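Local coordinates for protein ribose-phosphate pyrophosphokinase (Mycobacterium smegmatis, PDB 5MP7) that probably makes phosphoribosyl pyrophosphate, a precursor for nucleotide biosynthesis, by transferring the pyrophosphoryl group of ATP to ribose 5-phosphate, at residues 20-26 / 283-287. Numbering follows the deposited sequence.
Sequences HPELADQ and NTLPI
The imidazole of H20 lies flat against P286, whose CB sits over one ring face, 3.7 Å from the ring centroid of H20, in a CH-pi contact. The opposite face is taken by L23 of the same helical turn, its CB offset toward the rim, so the aromatic plane is sandwiched between a proline and a leucine. H20 is the N-cap residue of helix 21-31, and its side chain leaves the helix start with CG anti to the backbone N (chi1 -171°), which carries the ring across to the 283-287 loop. There the ring's edge points at the backbone of N283 and T284. The carbonyl of T284 has a hydrogen-bonding partner of its own in S66.

This is an interdomain seam in a chain built from two PRTase-like halves. Helix 21-31 follows strand 12-16, one of the two edge strands of its sheet within this chain, whereas the loop leaves strand 278-282 of the second sheet and leads on to strand 296-299. At the loop's far side, the L285 side chain is about 8 Å from that of D234, predicted to bind ribose 5-phosphate, and about 9 Å from that of R104, predicted to bind ATP.

Six residues on from H20, at Q26, the seam becomes polar. N283 ND2 donates to Q26 OE1 at 3.2 Å, a moderately bent bond (142° at the hydrogen) between amides whose planes are only 25° apart. Extended beyond CG, Q26 reaches N283 from the opposite direction. Both amides have further partners: Q26 OE1 also bonds S300, and N283 OD1 accepts from the backbone N of I301, which fixes the rotation of the asparagine amide. Between the polar pair and the imidazole stands L23, with CD1 3.9 Å from N283 ND2 and CD2 3.9 Å from N283 O.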
loop_
_atom_site.group_PDB
_atom_site.type_symbol
_atom_site.label_atom_id
_atom_site.label_comp_id
_atom_site.label_asym_id
_atom_site.label_seq_id
_atom_site.Cartn_x
_atom_site.Cartn_y
_atom_site.Cartn_z
ATOM N N HIS A 20 25.875 47.781 -9.150
ATOM C CA HIS A 20 26.878 48.287 -10.032
ATOM C C HIS A 20 28.106 48.576 -9.232
ATOM O O HIS A 20 28.443 49.721 -9.001
ATOM C CB HIS A 20 26.340 49.499 -10.759
ATOM C CG HIS A 20 27.230 49.981 -11.862
ATOM N ND1 HIS A 20 27.017 51.173 -12.516
ATOM C CD2 HIS A 20 28.367 49.471 -12.381
ATOM C CE1 HIS A 20 27.982 51.376 -13.386
ATOM N NE2 HIS A 20 28.818 50.360 -13.323
ATOM N N PRO A 21 28.826 47.508 -8.849
ATOM C CA PRO A 21 30.029 47.610 -8.002
ATOM C C PRO A 21 31.239 48.382 -8.595
ATOM O O PRO A 21 31.959 49.037 -7.836
ATOM C CB PRO A 21 30.380 46.139 -7.686
ATOM C CG PRO A 21 29.603 45.297 -8.669
ATOM C CD PRO A 21 28.450 46.109 -9.161
ATOM N N GLU A 22 31.461 48.325 -9.901
ATOM C CA GLU A 22 32.548 49.104 -10.518
ATOM C C GLU A 22 32.361 50.596 -10.342
ATOM O O GLU A 22 33.324 51.321 -10.079
ATOM C CB GLU A 22 32.725 48.755 -12.022
ATOM C CG GLU A 22 33.397 47.343 -12.267
ATOM C CD GLU A 22 33.285 46.825 -13.709
ATOM O OE1 GLU A 22 32.979 47.628 -14.624
ATOM O OE2 GLU A 22 33.507 45.605 -13.943
ATOM N N LEU A 23 31.132 51.079 -10.495
ATOM C CA LEU A 23 30.893 52.507 -10.358
ATOM C C LEU A 23 31.160 52.924 -8.925
ATOM O O LEU A 23 31.783 53.964 -8.697
ATOM C CB LEU A 23 29.480 52.900 -10.740
ATOM C CG LEU A 23 29.128 54.387 -10.674
ATOM C CD1 LEU A 23 30.034 55.243 -11.561
ATOM C CD2 LEU A 23 27.685 54.552 -11.106
ATOM N N ALA A 24 30.666 52.130 -7.977
ATOM C CA ALA A 24 30.847 52.440 -6.553
ATOM C C ALA A 24 32.315 52.523 -6.169
ATOM O O ALA A 24 32.737 53.412 -5.448
ATOM C CB ALA A 24 30.120 51.407 -5.676
ATOM N N ASP A 25 33.086 51.576 -6.669
ATOM C CA ASP A 25 34.521 51.548 -6.447
ATOM C C ASP A 25 35.211 52.743 -7.082
ATOM O O ASP A 25 36.081 53.311 -6.445
ATOM C CB ASP A 25 35.050 50.224 -6.980
ATOM C CG ASP A 25 36.539 50.203 -7.159
ATOM O OD1 ASP A 25 37.259 49.948 -6.155
ATOM O OD2 ASP A 25 36.977 50.443 -8.336
ATOM N N GLN A 26 34.837 53.122 -8.310
ATOM C CA GLN A 26 35.423 54.311 -8.966
ATOM C C GLN A 26 35.112 55.602 -8.212
ATOM O O GLN A 26 35.986 56.435 -8.049
ATOM C CB GLN A 26 34.930 54.492 -10.392
ATOM C CG GLN A 26 35.520 53.535 -11.422
ATOM C CD GLN A 26 34.769 53.535 -12.756
ATOM O OE1 GLN A 26 33.991 54.434 -13.081
ATOM N NE2 GLN A 26 35.002 52.500 -13.534
ATOM N N ASN A 283 28.903 55.219 -18.039
ATOM C CA ASN A 283 28.677 54.035 -17.207
ATOM C C ASN A 283 27.687 54.259 -16.051
ATOM O O ASN A 283 27.933 53.816 -14.931
ATOM C CB ASN A 283 30.031 53.466 -16.718
ATOM C CG ASN A 283 30.702 54.351 -15.704
ATOM O OD1 ASN A 283 30.530 55.566 -15.702
ATOM N ND2 ASN A 283 31.473 53.755 -14.852
ATOM N N THR A 284 26.603 54.984 -16.300
ATOM C CA THR A 284 25.580 55.168 -15.275
ATOM C C THR A 284 24.957 53.836 -14.948
ATOM O O THR A 284 24.513 53.639 -13.849
ATOM C CB THR A 284 24.459 56.127 -15.726
ATOM O OG1 THR A 284 24.077 55.831 -17.066
ATOM C CG2 THR A 284 24.895 57.589 -15.619
ATOM N N LEU A 285 24.925 52.955 -15.927
ATOM C CA LEU A 285 24.522 51.575 -15.799
ATOM C C LEU A 285 25.713 50.705 -16.065
ATOM O O LEU A 285 26.624 51.133 -16.765
ATOM C CB LEU A 285 23.460 51.245 -16.840
ATOM C CG LEU A 285 22.159 51.974 -16.501
ATOM C CD1 LEU A 285 21.318 52.235 -17.718
ATOM C CD2 LEU A 285 21.324 51.203 -15.482
ATOM N N PRO A 286 25.739 49.483 -15.494
ATOM C CA PRO A 286 26.934 48.654 -15.680
ATOM C C PRO A 286 26.913 48.089 -17.097
ATOM O O PRO A 286 25.909 47.548 -17.522
ATOM C CB PRO A 286 26.773 47.544 -14.642
ATOM C CG PRO A 286 25.327 47.474 -14.407
ATOM C CD PRO A 286 24.741 48.824 -14.643
ATOM N N ILE A 287 28.004 48.249 -17.826
ATOM C CA ILE A 287 28.082 47.744 -19.176
ATOM C C ILE A 287 28.818 46.416 -19.107
ATOM O O ILE A 287 30.042 46.397 -19.149
ATOM C CB ILE A 287 28.850 48.713 -20.104
ATOM C CG1 ILE A 287 28.396 50.180 -19.912
ATOM C CG2 ILE A 287 28.683 48.257 -21.544
ATOM C CD1 ILE A 287 26.967 50.487 -20.325
#